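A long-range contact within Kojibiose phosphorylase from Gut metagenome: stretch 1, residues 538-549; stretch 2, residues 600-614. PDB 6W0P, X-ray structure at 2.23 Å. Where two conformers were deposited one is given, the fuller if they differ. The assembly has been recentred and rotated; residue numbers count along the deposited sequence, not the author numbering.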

# COMPACT_ATOMS: atom_id res chain seq x y z
N LEU A 538 -29.68 -0.58 -4.86
CA LEU A 538 -30.17 0.48 -3.95
C LEU A 538 -30.89 1.55 -4.79
O LEU A 538 -30.25 2.53 -5.25
CB LEU A 538 -28.99 1.04 -3.16
CG LEU A 538 -28.28 0.03 -2.27
CD1 LEU A 538 -27.01 0.62 -1.69
CD2 LEU A 538 -29.20 -0.46 -1.15
N TYR A 539 -32.17 1.31 -5.06
CA TYR A 539 -33.01 2.18 -5.92
C TYR A 539 -34.27 2.53 -5.14
O TYR A 539 -34.93 1.60 -4.62
CB TYR A 539 -33.36 1.50 -7.24
CG TYR A 539 -34.27 2.34 -8.09
CD1 TYR A 539 -33.81 3.52 -8.64
CD2 TYR A 539 -35.61 2.03 -8.28
CE1 TYR A 539 -34.63 4.34 -9.40
CE2 TYR A 539 -36.45 2.82 -9.06
CZ TYR A 539 -35.95 3.99 -9.62
OH TYR A 539 -36.69 4.84 -10.37
N ASP A 540 -34.58 3.82 -5.05
CA ASP A 540 -35.79 4.30 -4.35
C ASP A 540 -36.84 4.70 -5.40
O ASP A 540 -36.58 5.60 -6.20
CB ASP A 540 -35.38 5.40 -3.36
CG ASP A 540 -36.56 5.90 -2.57
OD1 ASP A 540 -37.69 5.86 -3.11
OD2 ASP A 540 -36.34 6.35 -1.43
N LYS A 541 -38.01 4.04 -5.42
CA LYS A 541 -39.05 4.30 -6.46
C LYS A 541 -39.71 5.66 -6.23
O LYS A 541 -40.30 6.18 -7.18
CB LYS A 541 -40.09 3.18 -6.50
CG LYS A 541 -39.56 1.81 -6.90
CD LYS A 541 -40.58 0.67 -6.84
CE LYS A 541 -41.17 0.42 -5.46
NZ LYS A 541 -42.29 -0.56 -5.51
N GLU A 542 -39.63 6.23 -5.03
CA GLU A 542 -40.21 7.57 -4.71
C GLU A 542 -39.29 8.68 -5.24
O GLU A 542 -39.80 9.58 -5.90
CB GLU A 542 -40.42 7.76 -3.20
CG GLU A 542 -41.35 6.73 -2.58
CD GLU A 542 -42.65 6.53 -3.34
OE1 GLU A 542 -43.32 7.56 -3.66
OE2 GLU A 542 -42.98 5.36 -3.65
N THR A 543 -37.99 8.65 -4.92
CA THR A 543 -37.03 9.74 -5.28
C THR A 543 -36.47 9.50 -6.69
O THR A 543 -35.91 10.44 -7.27
CB THR A 543 -35.90 9.86 -4.25
OG1 THR A 543 -35.10 8.69 -4.39
CG2 THR A 543 -36.40 10.01 -2.83
N LEU A 544 -36.58 8.27 -7.19
CA LEU A 544 -36.01 7.81 -8.48
C LEU A 544 -34.46 7.76 -8.39
O LEU A 544 -33.83 7.67 -9.46
CB LEU A 544 -36.46 8.73 -9.63
CG LEU A 544 -37.96 9.01 -9.78
CD1 LEU A 544 -38.21 9.93 -10.95
CD2 LEU A 544 -38.77 7.72 -9.96
N LEU A 545 -33.87 7.82 -7.18
CA LEU A 545 -32.38 7.84 -7.01
C LEU A 545 -31.84 6.41 -6.89
O LEU A 545 -32.49 5.57 -6.25
CB LEU A 545 -32.00 8.65 -5.77
CG LEU A 545 -32.28 10.15 -5.85
CD1 LEU A 545 -32.04 10.82 -4.50
CD2 LEU A 545 -31.42 10.82 -6.91
N PHE A 546 -30.69 6.13 -7.50
CA PHE A 546 -29.78 5.03 -7.09
C PHE A 546 -28.86 5.57 -6.00
O PHE A 546 -28.42 6.76 -6.09
CB PHE A 546 -28.97 4.49 -8.26
CG PHE A 546 -29.81 3.82 -9.32
CD1 PHE A 546 -30.13 2.47 -9.23
CD2 PHE A 546 -30.28 4.55 -10.40
CE1 PHE A 546 -30.92 1.88 -10.21
CE2 PHE A 546 -31.04 3.94 -11.38
CZ PHE A 546 -31.36 2.61 -11.28
N GLU A 547 -28.61 4.76 -4.97
CA GLU A 547 -27.59 5.12 -3.95
C GLU A 547 -26.29 4.50 -4.43
O GLU A 547 -26.32 3.34 -4.76
CB GLU A 547 -27.99 4.65 -2.54
CG GLU A 547 -27.05 5.19 -1.46
CD GLU A 547 -27.38 4.84 -0.02
OE1 GLU A 547 -28.13 3.86 0.20
OE2 GLU A 547 -26.86 5.50 0.88
N GLN A 548 -25.20 5.28 -4.49
CA GLN A 548 -23.94 4.87 -5.16
C GLN A 548 -23.40 3.62 -4.49
O GLN A 548 -22.87 2.74 -5.20
CB GLN A 548 -22.89 5.98 -5.11
CG GLN A 548 -21.71 5.67 -5.98
CD GLN A 548 -20.73 6.81 -6.00
OE1 GLN A 548 -21.03 7.89 -6.49
NE2 GLN A 548 -19.54 6.54 -5.47
N ASN A 549 -23.47 3.57 -3.16
CA ASN A 549 -23.10 2.36 -2.37
C ASN A 549 -23.85 2.41 -1.04
O ASN A 549 -24.42 3.48 -0.71
CB ASN A 549 -21.58 2.22 -2.23
CG ASN A 549 -20.94 3.37 -1.48
OD1 ASN A 549 -20.18 4.14 -2.08
ND2 ASN A 549 -21.19 3.46 -0.18
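Stretch 2, residues 600-614: EFSQKQLLANYNYYE

F601 and S602 form a loop leading into a helix that starts at Q603 and runs to about Y613. S602 caps its N-terminus, with OG accepting a hydrogen bond from Q605 N at 3.2 Å. Stretch 1 forms no regular helix, although K541 to T543 have helical phi and psi angles, and it turns back on itself: D540 N bonds to L545 O (3.0 Å) and E547 N to L538 O (2.8 Å), so its two arms are tied together around a turn. L544, at the end of that turn, has positive phi (68°). From there the chain runs in the same general sense as the helix, L544 having its CA 5.3 Å from that of Q605 and L545 its CA 5.4 Å from that of N609, while the CA atoms of Q548 and Y613 are 9.0 Å apart. The backbones thus diverge, and the long side chain of Y613 spans the wider gap.

Polar side chains of the helix hold the backbone of stretch 1. N609 is central. Its amide offers both a donor and an acceptor, and it uses both: ND2 donates to L544 O at 2.8 Å, and OD1 accepts from F546 N at 2.9 Å. A primary amide suits this place because its two ends can serve the carbonyl of L544 and the NH of F546 at once. ND2 also donates to Q605 O, one turn back, at 2.7 Å, which steadies the side chain. Farther along, Y613 OH donates to F546 O at 2.6 Å, the carbonyl lying near the plane of the ring. The same hydroxyl is 2.9 Å from Q548 N.

One polar link joins side chain to side chain. Q605 NE2 donates to Y539 OH at 2.9 Å, while Q605 OE1 accepts from S602 N at 3.0 Å. A single glutamine therefore ties the start of the helix to the tyrosine.

Apolar packing fills the space around these bonds. The small side chain of A608 points toward stretch 1 and lets the chain come close: A608 CB lies 4.1 Å from L544 CB and 4.0 Å from L545 CD2. The same methyl, A608 CB, also lies 3.5 Å from the backbone oxygen T543 O. L544 also reaches K604, CD1 to CB at 3.6 Å, using the aliphatic root of the lysine. L545 CD2 meets Y612 CB at 3.8 Å. Before the helix, F601 CE1 lies 3.7 Å from F546 CZ; the two ring planes are at 87°, with centroids 5.8 Å apart, and the broad apolar rings extend the contact beyond the helix itself.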

# COMPACT_ATOMS: atom_id res chain seq x y z
N GLU A 600 -32.97 3.17 -21.21
CA GLU A 600 -33.89 2.54 -20.22
C GLU A 600 -34.33 3.54 -19.15
O GLU A 600 -35.21 3.17 -18.33
CB GLU A 600 -33.20 1.36 -19.54
CG GLU A 600 -33.12 0.15 -20.43
CD GLU A 600 -32.02 -0.83 -20.06
OE1 GLU A 600 -31.60 -0.83 -18.88
OE2 GLU A 600 -31.58 -1.56 -20.97
N PHE A 601 -33.76 4.74 -19.11
CA PHE A 601 -34.05 5.66 -17.99
C PHE A 601 -34.85 6.85 -18.51
O PHE A 601 -34.49 7.40 -19.54
CB PHE A 601 -32.77 6.05 -17.26
CG PHE A 601 -32.12 4.88 -16.57
CD1 PHE A 601 -32.72 4.27 -15.48
CD2 PHE A 601 -30.91 4.38 -17.03
CE1 PHE A 601 -32.13 3.18 -14.86
CE2 PHE A 601 -30.32 3.29 -16.41
CZ PHE A 601 -30.93 2.70 -15.32
N SER A 602 -35.90 7.22 -17.78
CA SER A 602 -36.81 8.33 -18.14
C SER A 602 -36.07 9.64 -17.92
O SER A 602 -35.00 9.63 -17.23
CB SER A 602 -38.07 8.25 -17.34
OG SER A 602 -37.82 8.48 -15.96
N GLN A 603 -36.60 10.73 -18.47
CA GLN A 603 -36.16 12.12 -18.21
C GLN A 603 -36.04 12.34 -16.70
O GLN A 603 -35.08 13.01 -16.27
CB GLN A 603 -37.15 13.14 -18.77
CG GLN A 603 -37.18 13.16 -20.29
CD GLN A 603 -35.84 13.55 -20.85
OE1 GLN A 603 -35.35 14.66 -20.61
NE2 GLN A 603 -35.23 12.64 -21.60
N LYS A 604 -37.03 11.88 -15.95
CA LYS A 604 -37.15 12.17 -14.50
C LYS A 604 -36.08 11.39 -13.72
O LYS A 604 -35.57 11.93 -12.75
CB LYS A 604 -38.56 11.84 -14.00
CG LYS A 604 -39.61 12.89 -14.34
CD LYS A 604 -41.00 12.55 -13.83
CE LYS A 604 -41.96 13.72 -13.96
NZ LYS A 604 -43.34 13.32 -13.60
N GLN A 605 -35.78 10.16 -14.12
CA GLN A 605 -34.74 9.31 -13.45
C GLN A 605 -33.35 9.94 -13.63
O GLN A 605 -32.62 10.07 -12.62
CB GLN A 605 -34.79 7.89 -13.98
CG GLN A 605 -35.97 7.12 -13.40
CD GLN A 605 -36.08 5.76 -14.03
OE1 GLN A 605 -36.00 5.62 -15.24
NE2 GLN A 605 -36.20 4.74 -13.18
N LEU A 606 -33.01 10.30 -14.86
CA LEU A 606 -31.74 10.98 -15.20
C LEU A 606 -31.64 12.31 -14.44
O LEU A 606 -30.55 12.60 -13.91
CB LEU A 606 -31.66 11.19 -16.70
CG LEU A 606 -31.54 9.91 -17.53
CD1 LEU A 606 -32.00 10.17 -18.95
CD2 LEU A 606 -30.10 9.41 -17.52
N LEU A 607 -32.72 13.10 -14.39
CA LEU A 607 -32.64 14.45 -13.75
C LEU A 607 -32.48 14.26 -12.24
O LEU A 607 -31.64 14.95 -11.65
CB LEU A 607 -33.85 15.31 -14.15
CG LEU A 607 -33.98 16.70 -13.51
CD1 LEU A 607 -32.99 17.70 -14.08
CD2 LEU A 607 -35.40 17.25 -13.69
N ALA A 608 -33.19 13.32 -11.62
CA ALA A 608 -33.08 13.10 -10.16
C ALA A 608 -31.63 12.72 -9.84
O ALA A 608 -31.03 13.35 -8.97
CB ALA A 608 -34.04 12.04 -9.70
N ASN A 609 -31.06 11.76 -10.57
CA ASN A 609 -29.69 11.25 -10.28
C ASN A 609 -28.66 12.31 -10.68
O ASN A 609 -27.67 12.45 -9.96
CB ASN A 609 -29.45 9.89 -10.91
CG ASN A 609 -30.28 8.83 -10.21
OD1 ASN A 609 -29.79 8.23 -9.27
ND2 ASN A 609 -31.53 8.61 -10.64
N TYR A 610 -28.89 13.02 -11.77
CA TYR A 610 -27.98 14.09 -12.22
C TYR A 610 -27.92 15.16 -11.13
O TYR A 610 -26.80 15.64 -10.80
CB TYR A 610 -28.43 14.67 -13.57
CG TYR A 610 -27.54 15.77 -14.09
CD1 TYR A 610 -26.45 15.51 -14.90
CD2 TYR A 610 -27.80 17.09 -13.76
CE1 TYR A 610 -25.64 16.53 -15.38
CE2 TYR A 610 -27.01 18.12 -14.22
CZ TYR A 610 -25.90 17.84 -15.00
OH TYR A 610 -25.17 18.89 -15.45
N ASN A 611 -29.08 15.56 -10.62
CA ASN A 611 -29.20 16.68 -9.65
C ASN A 611 -28.51 16.27 -8.35
O ASN A 611 -27.95 17.13 -7.71
CB ASN A 611 -30.65 17.08 -9.36
CG ASN A 611 -31.28 17.98 -10.41
OD1 ASN A 611 -30.60 18.48 -11.30
ND2 ASN A 611 -32.60 18.13 -10.36
N TYR A 612 -28.58 14.99 -7.96
CA TYR A 612 -27.93 14.54 -6.71
C TYR A 612 -26.40 14.40 -6.90
O TYR A 612 -25.67 14.88 -6.04
CB TYR A 612 -28.54 13.24 -6.17
CG TYR A 612 -27.98 12.90 -4.81
CD1 TYR A 612 -28.55 13.40 -3.65
CD2 TYR A 612 -26.82 12.15 -4.70
CE1 TYR A 612 -28.00 13.11 -2.41
CE2 TYR A 612 -26.28 11.83 -3.47
CZ TYR A 612 -26.88 12.30 -2.32
OH TYR A 612 -26.28 12.02 -1.13
N TYR A 613 -25.93 13.79 -8.00
CA TYR A 613 -24.52 13.35 -8.16
C TYR A 613 -23.63 14.38 -8.86
O TYR A 613 -22.46 14.47 -8.45
CB TYR A 613 -24.47 11.98 -8.82
CG TYR A 613 -24.92 10.88 -7.89
CD1 TYR A 613 -24.19 10.55 -6.76
CD2 TYR A 613 -26.08 10.17 -8.13
CE1 TYR A 613 -24.62 9.55 -5.89
CE2 TYR A 613 -26.50 9.16 -7.29
CZ TYR A 613 -25.78 8.86 -6.16
OH TYR A 613 -26.23 7.87 -5.34
N GLU A 614 -24.11 15.10 -9.88
CA GLU A 614 -23.28 16.11 -10.59
C GLU A 614 -22.66 17.09 -9.58
O GLU A 614 -21.46 17.30 -9.65
CB GLU A 614 -24.08 16.83 -11.68
CG GLU A 614 -23.26 17.82 -12.51
CD GLU A 614 -22.77 19.08 -11.80
OE1 GLU A 614 -23.59 19.74 -11.18
OE2 GLU A 614 -21.51 19.37 -11.86